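Local coordinates for protein alginate lyase (Chitinophaga sp. MD30, PDB 6KCW) that cleaves the polysaccharide alginate, as a bacterial alginate lyase of polysaccharide lyase family 36, presumably by beta-elimination, at residues 39-44 against 229-234; 73-78 against 162-167; 16-21 against 31-36. All blocks are in the same frame, centred on the assembly; numbering follows the deposited sequence.

Overall arrangement
Along the chain, contact 3 closes first. Contact 1 then opens and spans most of the chain, and contact 2 is nested inside its loop. All three reach the same antiparallel sheet, one of two that form a beta-sandwich consistent with the concanavalin clan. Contacts 1 and 2 have centres about 13 Å apart and meet directly, because strands 228-241 and 71-80 are neighbours. Contacts 1 and 3 are about 13 Å apart between centres and meet where strands 16-17 and 38-41 pair. Contacts 2 and 3 do not touch; their centres lie about 22 Å apart. Contact 1, the middle member, holds part of the calcium site and links the N-terminal region to the body of the sheet.

Contact 1 of 3, residues 39-44 against 229-234; sequences YISDGT and YIYYDN. With CA (calcium ion), chain C.
T44 meets Y231, Y232 and D233 of the facing strand. Its side chain runs obliquely past that of Y231 and at about a right angle to that of D233. T44 OG1 comes to the edge of the Y231 ring, near its plane, 3.6 Å from CD2. The methyl CG2 faces the aspartate instead, 3.3 Å from D233 OD2. T44 CB sits over the backbone, 3.2 Å from Y232 O.

The chi1 of T44 (80°) sets OG1 between its own backbone N and carbonyl carbon. From there OG1 donates a hydrogen bond of 3.1 Å to S41 O. T44 N donates to the same oxygen, and both donors reach it from the same face of its plane. S41 O is thus gripped twice, by the hydroxyl and the N-H of T44, within a type I' beta turn from S41 to T44. S41 lies further along the Y231 ring, with CB in plane at its edge. A water joins the polar ends of the pair, 2.7 Å from S41 OG and 3.1 Å from Y231 OH.

The turn also brings a carbonyl to a calcium ion. G43 O binds the metal at 2.3 Å, and D233 binds it through both carboxylate oxygens, the nearer being OD1 at 2.5 Å. The ion thus joins the two segments, between which there is no direct hydrogen bond. Two waters, N9 O and N11 OD1 complete the site.

Strand 228-241 runs between strands 44-49 and 71-80 in the sheet. R79 of strand 71-80 makes a cation-pi contact with Y231. Y232 points the other way, toward the second sheet, where its OH bonds T213 and the backbone N of G93 and its ring meets F211 edge-to-face.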
# COMPACT_ATOMS: atom_id res chain seq x y z
N TYR A 39 6.91 -13.04 -8.84
CA TYR A 39 7.24 -13.60 -10.13
C TYR A 39 7.33 -12.44 -11.11
O TYR A 39 6.43 -11.59 -11.15
CB TYR A 39 6.17 -14.61 -10.57
CG TYR A 39 6.38 -15.25 -11.92
CD1 TYR A 39 5.88 -14.65 -13.08
CD2 TYR A 39 7.04 -16.46 -12.04
CE1 TYR A 39 6.07 -15.25 -14.33
CE2 TYR A 39 7.23 -17.06 -13.28
CZ TYR A 39 6.75 -16.45 -14.42
OH TYR A 39 6.93 -17.03 -15.66
N ILE A 40 8.44 -12.36 -11.85
CA ILE A 40 8.56 -11.37 -12.91
C ILE A 40 7.83 -11.90 -14.13
O ILE A 40 8.21 -12.93 -14.70
CB ILE A 40 10.03 -11.05 -13.24
CG1 ILE A 40 10.77 -10.54 -12.01
CG2 ILE A 40 10.10 -9.94 -14.30
CD1 ILE A 40 10.30 -9.13 -11.58
N SER A 41 6.79 -11.20 -14.54
CA SER A 41 6.00 -11.55 -15.72
C SER A 41 6.15 -10.40 -16.72
O SER A 41 5.52 -9.35 -16.57
CB SER A 41 4.54 -11.79 -15.33
OG SER A 41 3.72 -11.97 -16.47
N ASP A 42 7.01 -10.60 -17.73
CA ASP A 42 7.19 -9.64 -18.83
C ASP A 42 7.61 -8.26 -18.31
O ASP A 42 7.02 -7.24 -18.66
CB ASP A 42 5.91 -9.53 -19.67
CG ASP A 42 6.07 -10.13 -21.05
OD1 ASP A 42 7.02 -10.92 -21.26
OD2 ASP A 42 5.24 -9.81 -21.93
N GLY A 43 8.66 -8.24 -17.50
CA GLY A 43 9.20 -6.98 -17.04
C GLY A 43 8.42 -6.30 -15.93
O GLY A 43 8.80 -5.18 -15.54
N THR A 44 7.37 -6.92 -15.40
CA THR A 44 6.65 -6.40 -14.24
C THR A 44 6.70 -7.42 -13.11
O THR A 44 7.05 -8.58 -13.31
CB THR A 44 5.18 -6.08 -14.56
OG1 THR A 44 4.41 -7.29 -14.54
CG2 THR A 44 5.06 -5.43 -15.94
N TYR A 229 -4.05 -12.60 -9.57
CA TYR A 229 -2.75 -11.99 -9.79
C TYR A 229 -2.88 -10.47 -9.89
O TYR A 229 -3.89 -9.95 -10.38
CB TYR A 229 -2.09 -12.58 -11.05
CG TYR A 229 -1.99 -14.10 -11.01
CD1 TYR A 229 -0.89 -14.73 -10.44
CD2 TYR A 229 -3.01 -14.90 -11.52
CE1 TYR A 229 -0.80 -16.12 -10.40
CE2 TYR A 229 -2.94 -16.29 -11.47
CZ TYR A 229 -1.83 -16.89 -10.91
OH TYR A 229 -1.77 -18.27 -10.87
N ILE A 230 -1.86 -9.78 -9.40
CA ILE A 230 -1.73 -8.33 -9.50
C ILE A 230 -0.32 -8.02 -9.99
O ILE A 230 0.64 -8.66 -9.56
CB ILE A 230 -2.02 -7.64 -8.14
CG1 ILE A 230 -3.46 -7.92 -7.69
CG2 ILE A 230 -1.77 -6.14 -8.22
CD1 ILE A 230 -3.68 -7.71 -6.22
N TYR A 231 -0.20 -7.05 -10.88
CA TYR A 231 1.08 -6.71 -11.48
C TYR A 231 1.46 -5.28 -11.14
O TYR A 231 0.68 -4.35 -11.37
CB TYR A 231 1.04 -6.90 -12.99
CG TYR A 231 0.58 -8.26 -13.47
CD1 TYR A 231 -0.77 -8.57 -13.58
CD2 TYR A 231 1.50 -9.23 -13.83
CE1 TYR A 231 -1.19 -9.81 -14.03
CE2 TYR A 231 1.09 -10.47 -14.29
CZ TYR A 231 -0.25 -10.74 -14.39
OH TYR A 231 -0.66 -11.97 -14.83
N TYR A 232 2.67 -5.09 -10.62
CA TYR A 232 3.24 -3.78 -10.34
C TYR A 232 4.41 -3.50 -11.28
O TYR A 232 5.06 -4.41 -11.80
CB TYR A 232 3.69 -3.69 -8.88
CG TYR A 232 2.62 -4.07 -7.87
CD1 TYR A 232 1.60 -3.18 -7.54
CD2 TYR A 232 2.62 -5.32 -7.26
CE1 TYR A 232 0.62 -3.52 -6.62
CE2 TYR A 232 1.64 -5.67 -6.35
CZ TYR A 232 0.65 -4.76 -6.04
OH TYR A 232 -0.33 -5.10 -5.13
N ASP A 233 4.70 -2.21 -11.46
CA ASP A 233 5.80 -1.80 -12.32
C ASP A 233 6.23 -0.38 -11.96
O ASP A 233 5.44 0.41 -11.40
CB ASP A 233 5.41 -1.86 -13.80
CG ASP A 233 6.60 -2.05 -14.71
OD1 ASP A 233 7.74 -1.82 -14.25
OD2 ASP A 233 6.39 -2.44 -15.89
N ASN A 234 7.49 -0.06 -12.27
CA ASN A 234 7.97 1.31 -12.34
C ASN A 234 7.89 2.02 -10.99
O ASN A 234 7.41 3.16 -10.89
CB ASN A 234 7.21 2.10 -13.41
CG ASN A 234 7.42 1.53 -14.80
OD1 ASN A 234 8.54 1.27 -15.20
ND2 ASN A 234 6.33 1.32 -15.53
CA CA C . 9.00 -2.94 -16.08
O HOH W 1 1.55 -13.51 -16.30
O HOH W 2 8.74 -3.27 -18.16
O HOH W 3 9.30 -0.38 -16.75

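Contact 2 of 3, residues 73-78 against 162-167; sequences ELDYDV and TYHVHV
V165 and V78 pack on one face of an antiparallel strand pair, part of the larger sheet of the beta-sandwich, while H164 binds carboxylates on the other. V165 lies alongside Y76, its hydrogen-bonded partner. Its CB makes a CH-pi contact over the ring face, 3.8 Å from the centroid and 25° off the normal. V165 CG2 also touches V78 CG1, at 3.7 Å. The chi1 of V78 (53°) sets that CG1 between its backbone N and carbonyl carbon. M118 and F94 of the second sheet cover Y76, and M118 also meets V165.

H164 reaches across to two aspartates of strand 71-80. ND1 donates to D77 OD1 at 2.7 Å, in the plane of the imidazole. NE2 donates to D75 OD2; the modelled length is very short and doubtful, but the ring and carboxylate are nearly coplanar. An alanine at H164 would probably leave D75 OD2 and D77 OD1 without these ring partners. D77 OD2 has a second partner in N234 ND2. D75 is shared with H166: H166 ND1 donates to D75 OD1 at 2.7 Å, meeting it from above the carboxylate plane, 36° out of it.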
# COMPACT_ATOMS: atom_id res chain seq x y z
N GLU A 73 7.34 10.39 -0.83
CA GLU A 73 6.43 10.16 -1.93
C GLU A 73 6.82 8.86 -2.60
O GLU A 73 7.94 8.38 -2.42
CB GLU A 73 6.46 11.30 -2.96
CG GLU A 73 7.79 11.36 -3.65
CD GLU A 73 7.80 12.36 -4.74
OE1 GLU A 73 6.74 12.98 -4.98
OE2 GLU A 73 8.87 12.51 -5.37
N LEU A 74 5.90 8.29 -3.36
CA LEU A 74 6.27 7.20 -4.25
C LEU A 74 5.32 7.17 -5.43
O LEU A 74 4.26 7.80 -5.42
CB LEU A 74 6.31 5.84 -3.52
CG LEU A 74 5.15 5.30 -2.68
CD1 LEU A 74 4.04 4.71 -3.55
CD2 LEU A 74 5.66 4.25 -1.71
N ASP A 75 5.74 6.44 -6.47
CA ASP A 75 4.97 6.25 -7.70
C ASP A 75 5.16 4.81 -8.15
O ASP A 75 6.24 4.24 -8.00
CB ASP A 75 5.43 7.20 -8.84
CG ASP A 75 4.81 8.58 -8.76
OD1 ASP A 75 5.33 9.43 -7.99
OD2 ASP A 75 3.81 8.83 -9.46
N TYR A 76 4.10 4.24 -8.71
CA TYR A 76 4.16 2.90 -9.26
C TYR A 76 2.95 2.72 -10.15
O TYR A 76 1.98 3.49 -10.09
CB TYR A 76 4.18 1.82 -8.16
CG TYR A 76 2.91 1.78 -7.33
CD1 TYR A 76 2.79 2.55 -6.18
CD2 TYR A 76 1.84 0.98 -7.70
CE1 TYR A 76 1.64 2.52 -5.42
CE2 TYR A 76 0.69 0.96 -6.96
CZ TYR A 76 0.60 1.73 -5.82
OH TYR A 76 -0.55 1.70 -5.06
N ASP A 77 3.01 1.69 -10.99
CA ASP A 77 1.87 1.27 -11.78
C ASP A 77 1.35 -0.04 -11.23
O ASP A 77 2.11 -0.84 -10.68
CB ASP A 77 2.23 1.11 -13.26
CG ASP A 77 2.59 2.41 -13.90
OD1 ASP A 77 1.87 3.40 -13.64
OD2 ASP A 77 3.60 2.46 -14.63
N VAL A 78 0.06 -0.25 -11.38
CA VAL A 78 -0.58 -1.46 -10.89
C VAL A 78 -1.66 -1.85 -11.88
O VAL A 78 -2.33 -0.99 -12.45
CB VAL A 78 -1.13 -1.27 -9.47
CG1 VAL A 78 -2.03 -0.05 -9.39
CG2 VAL A 78 -1.86 -2.52 -9.02
N THR A 162 -3.99 -0.74 -16.56
CA THR A 162 -2.91 -0.19 -15.75
C THR A 162 -3.31 1.14 -15.14
O THR A 162 -3.79 2.04 -15.85
CB THR A 162 -1.63 0.00 -16.55
OG1 THR A 162 -1.40 -1.12 -17.41
CG2 THR A 162 -0.46 0.16 -15.57
N TYR A 163 -3.10 1.27 -13.83
CA TYR A 163 -3.39 2.49 -13.09
C TYR A 163 -2.09 3.00 -12.47
O TYR A 163 -1.43 2.26 -11.73
CB TYR A 163 -4.44 2.23 -12.02
CG TYR A 163 -5.79 1.89 -12.59
CD1 TYR A 163 -6.69 2.88 -12.98
CD2 TYR A 163 -6.16 0.57 -12.77
CE1 TYR A 163 -7.93 2.56 -13.52
CE2 TYR A 163 -7.39 0.24 -13.30
CZ TYR A 163 -8.27 1.22 -13.67
OH TYR A 163 -9.48 0.84 -14.19
N HIS A 164 -1.72 4.24 -12.79
CA HIS A 164 -0.59 4.86 -12.12
C HIS A 164 -1.04 5.48 -10.81
O HIS A 164 -2.04 6.20 -10.76
CB HIS A 164 0.08 5.93 -12.97
CG HIS A 164 1.35 6.43 -12.38
ND1 HIS A 164 2.56 5.80 -12.57
CD2 HIS A 164 1.60 7.48 -11.55
CE1 HIS A 164 3.51 6.44 -11.90
NE2 HIS A 164 2.95 7.46 -11.27
N VAL A 165 -0.27 5.21 -9.75
CA VAL A 165 -0.57 5.67 -8.40
C VAL A 165 0.59 6.55 -7.93
O VAL A 165 1.76 6.13 -7.99
CB VAL A 165 -0.76 4.48 -7.44
CG1 VAL A 165 -1.35 4.94 -6.11
CG2 VAL A 165 -1.60 3.40 -8.10
N HIS A 166 0.26 7.77 -7.49
CA HIS A 166 1.17 8.64 -6.75
C HIS A 166 0.69 8.77 -5.31
O HIS A 166 -0.50 9.03 -5.06
CB HIS A 166 1.26 10.02 -7.41
CG HIS A 166 2.10 11.00 -6.65
ND1 HIS A 166 3.48 10.95 -6.65
CD2 HIS A 166 1.76 12.02 -5.84
CE1 HIS A 166 3.95 11.92 -5.88
NE2 HIS A 166 2.92 12.58 -5.37
N VAL A 167 1.60 8.59 -4.35
CA VAL A 167 1.31 8.75 -2.93
C VAL A 167 2.27 9.77 -2.36
O VAL A 167 3.46 9.76 -2.67
CB VAL A 167 1.42 7.40 -2.18
CG1 VAL A 167 1.60 7.63 -0.70
CG2 VAL A 167 0.21 6.53 -2.45

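Contact 3 of 3, residues 16-21 against 31-36; sequences GAYSSG and GGWNQS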
# COMPACT_ATOMS: atom_id res chain seq x y z
N GLY A 16 10.06 -15.11 -14.80
CA GLY A 16 10.38 -16.18 -13.88
C GLY A 16 10.41 -15.68 -12.45
O GLY A 16 10.38 -14.49 -12.17
N ALA A 17 10.51 -16.66 -11.54
CA ALA A 17 10.34 -16.41 -10.12
C ALA A 17 11.30 -15.32 -9.64
O ALA A 17 12.43 -15.19 -10.11
CB ALA A 17 10.57 -17.70 -9.32
N TYR A 18 10.80 -14.53 -8.70
CA TYR A 18 11.51 -13.43 -8.07
C TYR A 18 11.75 -13.85 -6.62
O TYR A 18 10.80 -14.06 -5.86
CB TYR A 18 10.68 -12.16 -8.18
CG TYR A 18 11.31 -10.85 -7.73
CD1 TYR A 18 12.23 -10.19 -8.52
CD2 TYR A 18 10.90 -10.24 -6.54
CE1 TYR A 18 12.78 -8.98 -8.12
CE2 TYR A 18 11.44 -9.03 -6.12
CZ TYR A 18 12.38 -8.40 -6.92
OH TYR A 18 12.92 -7.20 -6.51
N SER A 19 13.02 -14.02 -6.26
CA SER A 19 13.35 -14.62 -4.98
C SER A 19 13.36 -13.57 -3.88
O SER A 19 13.23 -12.37 -4.13
CB SER A 19 14.71 -15.31 -5.07
OG SER A 19 15.74 -14.35 -5.04
N SER A 20 13.52 -14.03 -2.64
CA SER A 20 13.73 -13.10 -1.53
C SER A 20 14.99 -12.28 -1.75
O SER A 20 14.99 -11.06 -1.57
CB SER A 20 13.79 -13.83 -0.19
OG SER A 20 13.52 -15.22 -0.32
N GLY A 21 16.08 -12.95 -2.15
CA GLY A 21 17.34 -12.24 -2.37
C GLY A 21 17.23 -11.14 -3.41
O GLY A 21 17.84 -10.07 -3.26
N GLY A 31 11.61 -7.93 4.77
CA GLY A 31 11.59 -9.01 5.75
C GLY A 31 10.33 -9.85 5.88
O GLY A 31 10.07 -10.40 6.95
N GLY A 32 9.56 -9.98 4.81
CA GLY A 32 8.41 -10.87 4.87
C GLY A 32 8.21 -11.66 3.60
O GLY A 32 7.22 -12.38 3.45
N TRP A 33 9.18 -11.55 2.69
CA TRP A 33 8.98 -11.99 1.32
C TRP A 33 8.77 -13.50 1.23
O TRP A 33 9.43 -14.29 1.91
CB TRP A 33 10.17 -11.59 0.46
CG TRP A 33 9.78 -11.26 -0.91
CD1 TRP A 33 9.62 -12.14 -1.93
CD2 TRP A 33 9.49 -9.97 -1.43
NE1 TRP A 33 9.25 -11.47 -3.08
CE2 TRP A 33 9.16 -10.13 -2.80
CE3 TRP A 33 9.48 -8.68 -0.89
CZ2 TRP A 33 8.82 -9.06 -3.62
CZ3 TRP A 33 9.14 -7.61 -1.72
CH2 TRP A 33 8.82 -7.81 -3.06
N ASN A 34 7.84 -13.88 0.36
CA ASN A 34 7.48 -15.27 0.10
C ASN A 34 7.67 -15.45 -1.41
O ASN A 34 6.74 -15.18 -2.18
CB ASN A 34 6.05 -15.54 0.55
CG ASN A 34 5.67 -16.99 0.46
OD1 ASN A 34 6.12 -17.71 -0.44
ND2 ASN A 34 4.82 -17.44 1.38
N GLN A 35 8.86 -15.91 -1.81
CA GLN A 35 9.19 -16.01 -3.23
C GLN A 35 8.21 -16.87 -4.00
O GLN A 35 8.24 -16.86 -5.24
CB GLN A 35 10.61 -16.57 -3.42
CG GLN A 35 11.20 -17.24 -2.21
CD GLN A 35 12.54 -17.88 -2.50
OE1 GLN A 35 12.83 -18.26 -3.64
NE2 GLN A 35 13.37 -18.02 -1.47
N SER A 36 7.34 -17.60 -3.31
CA SER A 36 6.30 -18.39 -3.96
C SER A 36 5.20 -17.52 -4.55
O SER A 36 4.42 -18.02 -5.37
CB SER A 36 5.72 -19.38 -2.94
OG SER A 36 4.84 -20.31 -3.53
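Y18 CG is anti to its backbone N (chi1 -173°) and W33 CG is turned some way off anti (chi1 -146°); the two side chains then run obliquely to each other and their rings meet. The setting is the N-terminal cap of helix 20-27, against the loop that follows the same helix. S19 is the N-cap residue. Its OG caps a backbone N just beyond G21, and N22 OD1 accepts from S19 N, a pattern consistent with a capping box.

Y18 and W33 form an oblique aromatic pair. Their ring planes are 58° apart, and the centroid of the Y18 ring is 5.8 Å from that of the W33 six-membered ring. Y18 CE2 makes the closest approach, 3.6 Å from W33 CZ2, which lies at the edge of the tyrosine ring near its plane.

The polar ends are held from outside the two segments. Y18 OH bonds D26 of the helix. S38 OG bonds both Y18 O and W33 NE1, so one serine ties the two segments together next to the ring contact. Both side chains also touch A23 of the helix.

Q35 adds an outer layer at the surface. Its CB sits 3.5 Å from Y18 O and 3.7 Å from S19 CA. Beyond CG the chain is extended, and its amide passes alongside the start of the helix. There Q35 OE1 faces S19 CB at 3.8 Å, and Q35 NE2 lies 3.0 Å from S20 OG.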